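Local atomic coordinates of Na-translocating NADH-quinone reductase subunit C NqrC (Shewanella oneidensis, PDB entry 4XHF), a protein that carries flavin mononucleotide in an FMN-binding domain, as the soluble fragment of one subunit of a larger enzyme complex. Residues Ser183-Lys188 / Met199-Gly204; Val45-Asp50 / Gly160-Glu165; Arg118-Phe123 / Tyr146-Val151. One frame throughout, in Å; residues are numbered along the deposited sequence.

Overall arrangement
Contacts 2 and 3, with centres 8 Å apart, share one antiparallel sheet: adjacent strands 158-165 and 144-151 are joined by probable hydrogen bonds from Tyr148 N to Val162 O (2.7 Å) and from Ala150 N to Gly160 O (2.8 Å). Contact 1 sits 16 Å from contact 2, centre to centre, yet touches it where Trp185 CB packs on Val161 CG2 at 3.5 Å. Contact 3 lies 19 Å from contact 1 between centres. Segment 199-204 carries the pocket residue Lys203, which takes no part in the touch; its Leu201 side chain is about 9 Å from the bound flavin mononucleotide. One sheet thus takes a helix end, joins strands two apart and meets a loop.

Contact 1: Ser183-Lys188 / Met199-Gly204; sequences SLWKGK and MRLVKG
The backbones of Lys188 and Met199 come no nearer than 8.2 Å between their CA atoms and exchange no hydrogen bond, so the join between 183-188 and 199-204 is made by side chains. Trp185 and Met199 carry most of it, the indole reaching across with its six-membered ring. Met199 CE lies 3.5 Å from Trp185 CZ3, approaching the ring obliquely, while Leu201 CD1 meets the neighbouring corner, 3.8 Å from Trp185 CH2. The methionine gets there by curling: bends at chi2 (-65°) and chi3 (-62°) fold its methyl back towards the tryptophan. That same methyl also rests 3.8 Å from Lys188 CB, and so touches both an aromatic ring and the base of an aliphatic chain. A type II beta turn from Trp185 to Lys188, with Gly187 at its positive-phi position, returns the loop so that both residues can grip one methionine. Strand 200-202 is paired in parallel with 213-215, and Val214 of that partner touches both Trp185 and Met199. Helix 221-234 adds Val227 and Met231 against the indole, and Trp181 meets it edge-to-face. Beyond its packed CB, the Lys188 chain leads away to hydrogen-bond through NZ with Asp210 O.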
ATOM      1  N   SER A 183       8.386  -5.534   9.080  1.00 13.33           N
ATOM      2  CA  SER A 183       9.427  -6.276   8.376  1.00 14.36           C
ATOM      3  C   SER A 183       9.043  -7.738   8.182  1.00 14.36           C
ATOM      4  O   SER A 183       9.605  -8.428   7.329  1.00 14.72           O
ATOM      5  CB  SER A 183      10.748  -6.189   9.138  1.00 17.28           C
ATOM      6  OG  SER A 183      10.669  -6.884  10.370  1.00 20.23           O
ATOM      7  N   LEU A 184       8.091  -8.207   8.981  1.00 14.90           N
ATOM      8  CA  LEU A 184       7.634  -9.591   8.909  1.00 14.72           C
ATOM      9  C   LEU A 184       6.934  -9.898   7.589  1.00 13.04           C
ATOM     10  O   LEU A 184       6.880 -11.050   7.161  1.00 13.08           O
ATOM     11  CB  LEU A 184       6.684  -9.896  10.068  1.00 14.97           C
ATOM     12  CG  LEU A 184       7.214  -9.691  11.487  1.00 14.23           C
ATOM     13  CD1 LEU A 184       6.111  -9.978  12.488  1.00 16.61           C
ATOM     14  CD2 LEU A 184       8.424 -10.567  11.756  1.00 14.28           C
ATOM     15  N   TRP A 185       6.387  -8.867   6.954  1.00 13.66           N
ATOM     16  CA  TRP A 185       5.624  -9.044   5.723  1.00 12.47           C
ATOM     17  C   TRP A 185       6.526  -9.323   4.525  1.00 13.79           C
ATOM     18  O   TRP A 185       6.082  -9.896   3.530  1.00 13.66           O
ATOM     19  CB  TRP A 185       4.771  -7.805   5.446  1.00 11.21           C
ATOM     20  CG  TRP A 185       3.688  -7.572   6.460  1.00 10.90           C
ATOM     21  CD1 TRP A 185       3.819  -6.971   7.678  1.00 10.70           C
ATOM     22  CD2 TRP A 185       2.306  -7.927   6.337  1.00 10.49           C
ATOM     23  NE1 TRP A 185       2.606  -6.935   8.322  1.00 10.93           N
ATOM     24  CE2 TRP A 185       1.661  -7.515   7.519  1.00  9.30           C
ATOM     25  CE3 TRP A 185       1.552  -8.555   5.342  1.00 10.50           C
ATOM     26  CZ2 TRP A 185       0.299  -7.711   7.734  1.00 12.44           C
ATOM     27  CZ3 TRP A 185       0.202  -8.748   5.557  1.00 13.38           C
ATOM     28  CH2 TRP A 185      -0.411  -8.328   6.743  1.00 13.24           C
ATOM     29  N   LYS A 186       7.787  -8.911   4.622  1.00 14.89           N
ATOM     30  CA  LYS A 186       8.735  -9.076   3.525  1.00 16.64           C
ATOM     31  C   LYS A 186       8.863 -10.544   3.124  1.00 14.51           C
ATOM     32  O   LYS A 186       9.182 -11.398   3.951  1.00 14.88           O
ATOM     33  CB  LYS A 186      10.105  -8.508   3.919  1.00 21.84           C
ATOM     34  CG  LYS A 186      11.213  -8.697   2.882  1.00 25.89           C
ATOM     35  CD  LYS A 186      10.949  -7.892   1.625  1.00 27.90           C
ATOM     36  CE  LYS A 186      12.025  -8.117   0.572  1.00 32.64           C
ATOM     37  NZ  LYS A 186      13.341  -7.555   0.985  1.00 36.82           N
ATOM     38  N   GLY A 187       8.597 -10.828   1.853  1.00 13.89           N
ATOM     39  CA  GLY A 187       8.763 -12.166   1.310  1.00 14.65           C
ATOM     40  C   GLY A 187       7.483 -12.979   1.303  1.00 14.21           C
ATOM     41  O   GLY A 187       7.406 -14.020   0.653  1.00 16.18           O
ATOM     42  N   LYS A 188       6.478 -12.506   2.031  1.00 12.94           N
ATOM     43  CA  LYS A 188       5.192 -13.187   2.084  1.00 12.73           C
ATOM     44  C   LYS A 188       4.456 -13.019   0.759  1.00 13.58           C
ATOM     45  O   LYS A 188       4.778 -12.125  -0.023  1.00 15.88           O
ATOM     46  CB  LYS A 188       4.347 -12.644   3.237  1.00 13.49           C
ATOM     47  CG  LYS A 188       4.994 -12.796   4.607  1.00 14.82           C
ATOM     48  CD  LYS A 188       5.140 -14.254   5.005  1.00 15.96           C
ATOM     49  CE  LYS A 188       5.862 -14.398   6.331  1.00 18.97           C
ATOM     50  NZ  LYS A 188       5.803 -15.793   6.844  1.00 21.33           N
ATOM     51  N   MET A 199      -3.443 -14.336   2.609  1.00 22.50           N
ATOM     52  CA  MET A 199      -2.767 -13.810   3.794  1.00 20.72           C
ATOM     53  C   MET A 199      -3.656 -13.898   5.032  1.00 22.30           C
ATOM     54  O   MET A 199      -4.804 -13.457   5.016  1.00 24.80           O
ATOM     55  CB  MET A 199      -2.336 -12.358   3.577  1.00 19.86           C
ATOM     56  CG  MET A 199      -1.236 -12.169   2.545  1.00 19.38           C
ATOM     57  SD  MET A 199       0.349 -12.906   2.987  1.00 29.57           S
ATOM     58  CE  MET A 199       0.777 -12.018   4.480  1.00 28.79           C
ATOM     59  N   ARG A 200      -3.109 -14.476   6.099  1.00 20.32           N
ATOM     60  CA  ARG A 200      -3.803 -14.587   7.377  1.00 21.24           C
ATOM     61  C   ARG A 200      -2.847 -14.251   8.513  1.00 22.93           C
ATOM     62  O   ARG A 200      -1.711 -14.727   8.530  1.00 22.55           O
ATOM     63  CB  ARG A 200      -4.366 -15.998   7.576  1.00 24.65           C
ATOM     64  CG  ARG A 200      -5.345 -16.450   6.508  1.00 30.26           C
ATOM     65  CD  ARG A 200      -6.655 -15.691   6.589  1.00 36.14           C
ATOM     66  NE  ARG A 200      -7.589 -16.112   5.547  1.00 42.06           N
ATOM     67  CZ  ARG A 200      -7.622 -15.616   4.312  1.00 43.41           C
ATOM     68  NH1 ARG A 200      -6.771 -14.668   3.938  1.00 39.11           N
ATOM     69  NH2 ARG A 200      -8.514 -16.072   3.443  1.00 46.96           N
ATOM     70  N   LEU A 201      -3.299 -13.432   9.457  1.00 23.90           N
ATOM     71  CA  LEU A 201      -2.509 -13.162  10.653  1.00 23.47           C
ATOM     72  C   LEU A 201      -2.672 -14.309  11.643  1.00 22.08           C
ATOM     73  O   LEU A 201      -3.790 -14.715  11.959  1.00 25.14           O
ATOM     74  CB  LEU A 201      -2.910 -11.833  11.291  1.00 25.80           C
ATOM     75  CG  LEU A 201      -2.023 -10.663  10.862  1.00 28.56           C
ATOM     76  CD1 LEU A 201      -2.288 -10.285   9.413  1.00 31.63           C
ATOM     77  CD2 LEU A 201      -2.229  -9.476  11.778  1.00 31.37           C
ATOM     78  N   VAL A 202      -1.542 -14.821  12.123  1.00 18.91           N
ATOM     79  CA  VAL A 202      -1.506 -16.054  12.899  1.00 20.13           C
ATOM     80  C   VAL A 202      -1.014 -15.805  14.316  1.00 22.26           C
ATOM     81  O   VAL A 202      -0.056 -15.062  14.530  1.00 20.97           O
ATOM     82  CB  VAL A 202      -0.592 -17.101  12.228  1.00 23.83           C
ATOM     83  CG1 VAL A 202      -0.574 -18.402  13.018  1.00 27.58           C
ATOM     84  CG2 VAL A 202      -1.036 -17.351  10.795  1.00 25.30           C
ATOM     85  N   LYS A 203      -1.663 -16.449  15.279  1.00 26.86           N
ATOM     86  CA  LYS A 203      -1.295 -16.308  16.682  1.00 30.71           C
ATOM     87  C   LYS A 203      -0.372 -17.440  17.122  1.00 31.85           C
ATOM     88  O   LYS A 203       0.410 -17.285  18.057  1.00 37.58           O
ATOM     89  CB  LYS A 203      -2.550 -16.276  17.564  1.00 36.56           C
ATOM     90  CG  LYS A 203      -3.410 -15.029  17.375  1.00 41.27           C
ATOM     91  CD  LYS A 203      -4.431 -14.858  18.498  1.00 44.41           C
ATOM     92  CE  LYS A 203      -5.661 -15.728  18.292  1.00 44.12           C
ATOM     93  NZ  LYS A 203      -6.657 -15.545  19.387  1.00 43.89           N
ATOM     94  N   GLY A 204      -0.456 -18.570  16.430  1.00 29.45           N
ATOM     95  CA  GLY A 204       0.278 -19.763  16.815  1.00 32.32           C
ATOM     96  C   GLY A 204       1.788 -19.656  16.700  1.00 34.76           C
ATOM     97  O   GLY A 204       2.506 -20.580  17.087  1.00 40.36           O
TER

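Contact 2: Val45-Asp50 / Gly160-Glu165; sequences VLMAAD and GVVVYE
Ala48 and Gly160 meet where helix 29-48 ends against strand 158-165 of the antiparallel sheet. The helix closes with a Schellman motif, in which Asp50 takes a positive phi of 61°, and this end of it lies on the sheet. No conventional hydrogen bond crosses the interface. Its polar component is a CA-H...O contact: Gly160 CA approaches Ala48 O to 3.3 Å, with an angle of 131° at the hydrogen. Glycine presents only hydrogen on the side facing the helix, which lets the carbonyl come this near. Gly160 N is also close to the same oxygen, but the angle is too poor for a bond. The apolar component centres on Val162, whose CB points at the helix and spreads two methyls beneath it. Around the contact, Val133 of strand 129-139 and Ala150 of strand 144-151 also touch Ala48. Farther along strand 158-165, Tyr164 and Glu165 both face Tyr146 in a classic beta bulge. The valine branches divide the work: CG2, beside the backbone N, packs 3.7 Å from Ala48 CB, whereas CG1, anti to that N (chi1 177°), receives the exposed Met47 chain crossing at about a right angle, with Met47 CE 3.9 Å from Val162 CG1.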
ATOM      1  N   VAL A  45       7.560   5.367  -0.087  1.00 12.88           N
ATOM      2  CA  VAL A  45       7.572   4.537  -1.286  1.00 10.09           C
ATOM      3  C   VAL A  45       8.897   3.799  -1.420  1.00  8.49           C
ATOM      4  O   VAL A  45       8.919   2.602  -1.694  1.00  9.56           O
ATOM      5  CB  VAL A  45       7.305   5.391  -2.551  1.00  9.37           C
ATOM      6  CG1 VAL A  45       7.554   4.595  -3.830  1.00 10.12           C
ATOM      7  CG2 VAL A  45       5.880   5.914  -2.531  1.00  9.53           C
ATOM      8  N   LEU A  46      10.000   4.510  -1.216  1.00  9.58           N
ATOM      9  CA  LEU A  46      11.320   3.899  -1.325  1.00  9.56           C
ATOM     10  C   LEU A  46      11.529   2.871  -0.219  1.00  8.82           C
ATOM     11  O   LEU A  46      12.108   1.811  -0.450  1.00 10.06           O
ATOM     12  CB  LEU A  46      12.418   4.963  -1.271  1.00 11.85           C
ATOM     13  CG  LEU A  46      12.489   5.931  -2.456  1.00 12.14           C
ATOM     14  CD1 LEU A  46      13.535   6.999  -2.187  1.00 14.23           C
ATOM     15  CD2 LEU A  46      12.791   5.203  -3.762  1.00 12.19           C
ATOM     16  N   MET A  47      11.049   3.184   0.980  1.00  9.17           N
ATOM     17  CA  MET A  47      11.169   2.270   2.109  1.00 11.99           C
ATOM     18  C   MET A  47      10.401   0.981   1.842  1.00 11.75           C
ATOM     19  O   MET A  47      10.875  -0.113   2.150  1.00 11.04           O
ATOM     20  CB  MET A  47      10.663   2.929   3.392  1.00 13.27           C
ATOM     21  CG  MET A  47      11.661   3.896   4.016  1.00 14.81           C
ATOM     22  SD  MET A  47      11.082   4.752   5.498  1.00 21.63           S
ATOM     23  CE  MET A  47       9.506   3.958   5.819  1.00 44.03           C
ATOM     24  N   ALA A  48       9.213   1.116   1.265  1.00 10.33           N
ATOM     25  CA  ALA A  48       8.393  -0.043   0.938  1.00 10.03           C
ATOM     26  C   ALA A  48       9.046  -0.878  -0.159  1.00 10.66           C
ATOM     27  O   ALA A  48       9.011  -2.106  -0.121  1.00 13.61           O
ATOM     28  CB  ALA A  48       7.007   0.399   0.514  1.00 11.26           C
ATOM     29  N   ALA A  49       9.654  -0.202  -1.129  1.00 11.29           N
ATOM     30  CA  ALA A  49      10.272  -0.871  -2.270  1.00 11.41           C
ATOM     31  C   ALA A  49      11.661  -1.410  -1.941  1.00 12.04           C
ATOM     32  O   ALA A  49      12.307  -2.032  -2.786  1.00 13.22           O
ATOM     33  CB  ALA A  49      10.350   0.086  -3.445  1.00 11.65           C
ATOM     34  N   ASP A  50      12.116  -1.164  -0.717  1.00 13.82           N
ATOM     35  CA  ASP A  50      13.424  -1.625  -0.261  1.00 17.07           C
ATOM     36  C   ASP A  50      14.543  -1.021  -1.114  1.00 15.12           C
ATOM     37  O   ASP A  50      15.485  -1.709  -1.508  1.00 14.20           O
ATOM     38  CB  ASP A  50      13.488  -3.157  -0.287  1.00 17.80           C
ATOM     39  CG  ASP A  50      14.686  -3.711   0.468  1.00 22.19           C
ATOM     40  OD1 ASP A  50      15.309  -2.960   1.250  1.00 19.79           O
ATOM     41  OD2 ASP A  50      15.001  -4.905   0.279  1.00 26.62           O
ATOM     42  N   GLY A 160       7.661  -5.190   0.626  1.00 11.97           N
ATOM     43  CA  GLY A 160       7.680  -4.382   1.830  1.00 11.38           C
ATOM     44  C   GLY A 160       6.341  -3.744   2.137  1.00 11.78           C
ATOM     45  O   GLY A 160       5.580  -3.397   1.233  1.00 12.78           O
ATOM     46  N   VAL A 161       6.058  -3.602   3.429  1.00 12.39           N
ATOM     47  CA  VAL A 161       4.847  -2.943   3.896  1.00 12.63           C
ATOM     48  C   VAL A 161       5.213  -1.770   4.797  1.00 13.22           C
ATOM     49  O   VAL A 161       6.056  -1.900   5.685  1.00 14.73           O
ATOM     50  CB  VAL A 161       3.938  -3.917   4.660  1.00  9.05           C
ATOM     51  CG1 VAL A 161       2.716  -3.197   5.219  1.00 10.11           C
ATOM     52  CG2 VAL A 161       3.513  -5.056   3.751  1.00 10.41           C
ATOM     53  N   VAL A 162       4.572  -0.631   4.557  1.00 11.53           N
ATOM     54  CA  VAL A 162       4.792   0.572   5.349  1.00 11.87           C
ATOM     55  C   VAL A 162       3.452   1.156   5.772  1.00 13.40           C
ATOM     56  O   VAL A 162       2.661   1.567   4.927  1.00 16.50           O
ATOM     57  CB  VAL A 162       5.587   1.639   4.561  1.00 13.45           C
ATOM     58  CG1 VAL A 162       5.739   2.918   5.377  1.00 16.68           C
ATOM     59  CG2 VAL A 162       6.954   1.108   4.166  1.00 12.59           C
ATOM     60  N   VAL A 163       3.203   1.186   7.077  1.00 14.01           N
ATOM     61  CA  VAL A 163       2.029   1.859   7.626  1.00 14.75           C
ATOM     62  C   VAL A 163       2.497   3.171   8.244  1.00 15.30           C
ATOM     63  O   VAL A 163       3.457   3.186   9.014  1.00 18.51           O
ATOM     64  CB  VAL A 163       1.300   0.985   8.674  1.00 13.79           C
ATOM     65  CG1 VAL A 163       0.158   1.745   9.338  1.00 12.70           C
ATOM     66  CG2 VAL A 163       0.775  -0.287   8.027  1.00 12.23           C
ATOM     67  N   TYR A 164       1.826   4.266   7.896  1.00 15.01           N
ATOM     68  CA  TYR A 164       2.281   5.598   8.290  1.00 17.69           C
ATOM     69  C   TYR A 164       1.236   6.404   9.066  1.00 18.61           C
ATOM     70  O   TYR A 164       1.541   7.484   9.572  1.00 22.31           O
ATOM     71  CB  TYR A 164       2.713   6.387   7.048  1.00 19.86           C
ATOM     72  CG  TYR A 164       1.585   6.717   6.095  1.00 22.08           C
ATOM     73  CD1 TYR A 164       0.794   7.842   6.289  1.00 23.91           C
ATOM     74  CD2 TYR A 164       1.316   5.911   4.997  1.00 20.57           C
ATOM     75  CE1 TYR A 164      -0.236   8.150   5.425  1.00 23.00           C
ATOM     76  CE2 TYR A 164       0.288   6.213   4.125  1.00 20.63           C
ATOM     77  CZ  TYR A 164      -0.484   7.335   4.346  1.00 21.50           C
ATOM     78  OH  TYR A 164      -1.510   7.652   3.490  1.00 23.10           O
ATOM     79  N   GLU A 165       0.009   5.897   9.155  1.00 16.25           N
ATOM     80  CA  GLU A 165      -1.043   6.601   9.888  1.00 16.04           C
ATOM     81  C   GLU A 165      -2.075   5.647  10.478  1.00 16.06           C
ATOM     82  O   GLU A 165      -2.467   4.667   9.846  1.00 16.04           O
ATOM     83  CB  GLU A 165      -1.745   7.614   8.978  1.00 19.50           C
ATOM     84  CG  GLU A 165      -2.928   8.322   9.637  1.00 23.90           C
ATOM     85  CD  GLU A 165      -3.563   9.372   8.745  1.00 29.15           C
ATOM     86  OE1 GLU A 165      -2.936   9.764   7.740  1.00 33.95           O
ATOM     87  OE2 GLU A 165      -4.694   9.806   9.049  1.00 29.69           O
TER

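Contact 3: Arg118-Phe123 / Tyr146-Val151; sequences RVFKVF and YGYVAV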
ATOM      1  N   ARG A 118      -3.310   6.404  -6.945  1.00 11.84           N
ATOM      2  CA  ARG A 118      -1.932   6.722  -7.286  1.00 11.29           C
ATOM      3  C   ARG A 118      -1.039   5.543  -6.946  1.00 10.36           C
ATOM      4  O   ARG A 118      -1.024   5.086  -5.807  1.00 11.02           O
ATOM      5  CB  ARG A 118      -1.458   7.973  -6.549  1.00 12.75           C
ATOM      6  CG  ARG A 118       0.018   8.285  -6.749  1.00 13.02           C
ATOM      7  CD  ARG A 118       0.407   9.544  -6.003  1.00 15.84           C
ATOM      8  NE  ARG A 118       0.083   9.451  -4.584  1.00 18.69           N
ATOM      9  CZ  ARG A 118       0.030  10.488  -3.755  1.00 20.27           C
ATOM     10  NH1 ARG A 118       0.279  11.712  -4.199  1.00 22.46           N
ATOM     11  NH2 ARG A 118      -0.277  10.300  -2.479  1.00 21.15           N
ATOM     12  N   VAL A 119      -0.300   5.061  -7.939  1.00 11.83           N
ATOM     13  CA  VAL A 119       0.602   3.932  -7.754  1.00 10.14           C
ATOM     14  C   VAL A 119       1.997   4.315  -8.223  1.00  8.61           C
ATOM     15  O   VAL A 119       2.174   5.325  -8.903  1.00  9.25           O
ATOM     16  CB  VAL A 119       0.114   2.680  -8.517  1.00  9.93           C
ATOM     17  CG1 VAL A 119      -1.248   2.250  -8.009  1.00  8.00           C
ATOM     18  CG2 VAL A 119       0.057   2.942 -10.014  1.00 11.93           C
ATOM     19  N   PHE A 120       2.982   3.503  -7.852  1.00  9.09           N
ATOM     20  CA  PHE A 120       4.378   3.784  -8.170  1.00 10.14           C
ATOM     21  C   PHE A 120       5.092   2.554  -8.715  1.00  8.58           C
ATOM     22  O   PHE A 120       5.147   1.522  -8.053  1.00  8.36           O
ATOM     23  CB  PHE A 120       5.115   4.286  -6.928  1.00 10.46           C
ATOM     24  CG  PHE A 120       4.457   5.453  -6.260  1.00  8.49           C
ATOM     25  CD1 PHE A 120       3.480   5.257  -5.299  1.00  8.91           C
ATOM     26  CD2 PHE A 120       4.824   6.746  -6.583  1.00 11.64           C
ATOM     27  CE1 PHE A 120       2.875   6.332  -4.679  1.00  9.73           C
ATOM     28  CE2 PHE A 120       4.225   7.825  -5.968  1.00 11.65           C
ATOM     29  CZ  PHE A 120       3.250   7.617  -5.014  1.00 11.00           C
ATOM     30  N   LYS A 121       5.634   2.672  -9.924  1.00 10.17           N
ATOM     31  CA  LYS A 121       6.513   1.647 -10.472  1.00  9.14           C
ATOM     32  C   LYS A 121       7.940   1.952 -10.041  1.00 10.89           C
ATOM     33  O   LYS A 121       8.403   3.079 -10.197  1.00 11.67           O
ATOM     34  CB  LYS A 121       6.418   1.592 -11.997  1.00 10.18           C
ATOM     35  CG  LYS A 121       5.113   1.020 -12.530  1.00 11.08           C
ATOM     36  CD  LYS A 121       5.109   0.996 -14.051  1.00 14.21           C
ATOM     37  CE  LYS A 121       3.805   0.451 -14.602  1.00 17.80           C
ATOM     38  NZ  LYS A 121       3.795   0.450 -16.090  1.00 20.06           N
ATOM     39  N   VAL A 122       8.625   0.950  -9.496  1.00 11.60           N
ATOM     40  CA  VAL A 122       9.986   1.128  -8.992  1.00  9.98           C
ATOM     41  C   VAL A 122      10.968   0.279  -9.795  1.00  8.84           C
ATOM     42  O   VAL A 122      10.734  -0.908 -10.018  1.00  9.04           O
ATOM     43  CB  VAL A 122      10.083   0.757  -7.501  1.00  9.25           C
ATOM     44  CG1 VAL A 122      11.456   1.119  -6.949  1.00 11.88           C
ATOM     45  CG2 VAL A 122       8.983   1.456  -6.707  1.00  9.76           C
ATOM     46  N   PHE A 123      12.066   0.900 -10.218  1.00 11.80           N
ATOM     47  CA  PHE A 123      13.072   0.240 -11.045  1.00 12.42           C
ATOM     48  C   PHE A 123      14.424   0.190 -10.337  1.00 16.16           C
ATOM     49  O   PHE A 123      14.795   1.124  -9.628  1.00 19.56           O
ATOM     50  CB  PHE A 123      13.215   0.967 -12.386  1.00 13.61           C
ATOM     51  CG  PHE A 123      11.926   1.099 -13.147  1.00 13.28           C
ATOM     52  CD1 PHE A 123      11.534   0.122 -14.046  1.00 14.13           C
ATOM     53  CD2 PHE A 123      11.107   2.200 -12.961  1.00 11.49           C
ATOM     54  CE1 PHE A 123      10.349   0.241 -14.745  1.00 14.27           C
ATOM     55  CE2 PHE A 123       9.922   2.322 -13.658  1.00 12.28           C
ATOM     56  CZ  PHE A 123       9.543   1.341 -14.551  1.00 13.12           C
ATOM     57  N   TYR A 146      -3.655   3.707   7.324  1.00 13.92           N
ATOM     58  CA  TYR A 146      -3.138   3.992   5.985  1.00 14.57           C
ATOM     59  C   TYR A 146      -1.700   3.521   5.817  1.00 11.96           C
ATOM     60  O   TYR A 146      -0.890   3.636   6.734  1.00 12.27           O
ATOM     61  CB  TYR A 146      -3.201   5.491   5.697  1.00 14.84           C
ATOM     62  CG  TYR A 146      -4.596   6.046   5.627  1.00 14.46           C
ATOM     63  CD1 TYR A 146      -5.333   6.274   6.780  1.00 16.92           C
ATOM     64  CD2 TYR A 146      -5.172   6.359   4.407  1.00 15.47           C
ATOM     65  CE1 TYR A 146      -6.609   6.787   6.716  1.00 17.59           C
ATOM     66  CE2 TYR A 146      -6.442   6.872   4.332  1.00 18.21           C
ATOM     67  CZ  TYR A 146      -7.159   7.086   5.487  1.00 19.72           C
ATOM     68  OH  TYR A 146      -8.432   7.601   5.408  1.00 25.19           O
ATOM     69  N   GLY A 147      -1.378   3.026   4.627  1.00 13.86           N
ATOM     70  CA  GLY A 147      -0.035   2.561   4.347  1.00 12.24           C
ATOM     71  C   GLY A 147       0.211   2.271   2.880  1.00 11.86           C
ATOM     72  O   GLY A 147      -0.603   2.614   2.021  1.00 12.53           O
ATOM     73  N   TYR A 148       1.348   1.639   2.605  1.00 10.16           N
ATOM     74  CA  TYR A 148       1.723   1.238   1.254  1.00  9.70           C
ATOM     75  C   TYR A 148       2.255  -0.191   1.261  1.00 10.16           C
ATOM     76  O   TYR A 148       2.903  -0.612   2.221  1.00  8.91           O
ATOM     77  CB  TYR A 148       2.780   2.188   0.673  1.00 11.80           C
ATOM     78  CG  TYR A 148       2.300   3.609   0.477  1.00 15.62           C
ATOM     79  CD1 TYR A 148       1.700   4.006  -0.711  1.00 14.88           C
ATOM     80  CD2 TYR A 148       2.448   4.557   1.481  1.00 20.35           C
ATOM     81  CE1 TYR A 148       1.259   5.305  -0.891  1.00 16.84           C
ATOM     82  CE2 TYR A 148       2.012   5.857   1.310  1.00 20.28           C
ATOM     83  CZ  TYR A 148       1.418   6.226   0.122  1.00 20.37           C
ATOM     84  OH  TYR A 148       0.980   7.518  -0.054  1.00 25.23           O
ATOM     85  N   VAL A 149       1.961  -0.930   0.193  1.00 12.14           N
ATOM     86  CA  VAL A 149       2.514  -2.265  -0.018  1.00 12.11           C
ATOM     87  C   VAL A 149       3.269  -2.325  -1.339  1.00 12.71           C
ATOM     88  O   VAL A 149       2.717  -2.015  -2.396  1.00 10.28           O
ATOM     89  CB  VAL A 149       1.420  -3.347  -0.029  1.00 12.56           C
ATOM     90  CG1 VAL A 149       2.030  -4.731  -0.233  1.00 11.33           C
ATOM     91  CG2 VAL A 149       0.629  -3.310   1.257  1.00 13.92           C
ATOM     92  N   ALA A 150       4.534  -2.726  -1.266  1.00 13.15           N
ATOM     93  CA  ALA A 150       5.349  -2.952  -2.451  1.00 13.21           C
ATOM     94  C   ALA A 150       5.293  -4.426  -2.815  1.00 11.56           C
ATOM     95  O   ALA A 150       5.573  -5.282  -1.979  1.00  9.79           O
ATOM     96  CB  ALA A 150       6.782  -2.515  -2.208  1.00 13.26           C
ATOM     97  N   VAL A 151       4.922  -4.717  -4.058  1.00 13.42           N
ATOM     98  CA  VAL A 151       4.831  -6.093  -4.529  1.00 12.73           C
ATOM     99  C   VAL A 151       5.821  -6.314  -5.668  1.00 11.66           C
ATOM    100  O   VAL A 151       6.062  -5.415  -6.470  1.00 13.01           O
ATOM    101  CB  VAL A 151       3.396  -6.441  -4.997  1.00 13.76           C
ATOM    102  CG1 VAL A 151       2.428  -6.371  -3.830  1.00 14.85           C
ATOM    103  CG2 VAL A 151       2.940  -5.514  -6.114  1.00 13.41           C
TER
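Tyr148 is the shared partner here, touched at one ring corner by Phe120 and at its hydroxyl by Arg118. The two rings meet at one corner each, Phe120 CE1 lying 4.2 Å from Tyr148 CE1, in an oblique approach that is a loose apolar touch. At the far end of the tyrosine, Arg118 NH2 stands 3.9 Å from Tyr148 OH, too long for a hydrogen bond, with the guanidinium and phenol planes 41° apart. The arginine arrives by an extended start and a late bend: CG is anti to the backbone N (chi1 174°), and the turn at chi3 (56°) swings the guanidinium round towards the hydroxyl.

These contacts reach over strand 129-139, which lies between strands 113-123 and 144-151 and pairs with both; the nearest CA atoms, Phe120 to Ala150, are 8.9 Å apart. Both segments direct side chains to the face covered by helix 29-48, whose Leu41 touches Arg118 and Tyr148 and whose Val45 touches Phe120. Further out, Val85 O accepts a hydrogen bond from Arg118 NH1 and so helps to fix the guanidinium, while the ring of Tyr164 meets that of Tyr148 with planes about 25° apart.

With no hydrogen bond across the interface, the direct touch is probably mostly dispersion between buried side chains, and the strands are tied together chiefly through their common neighbour, strand 129-139. The nearby positive group probably adds a modest electrostatic pull on the phenol oxygen, without the directionality of a bond.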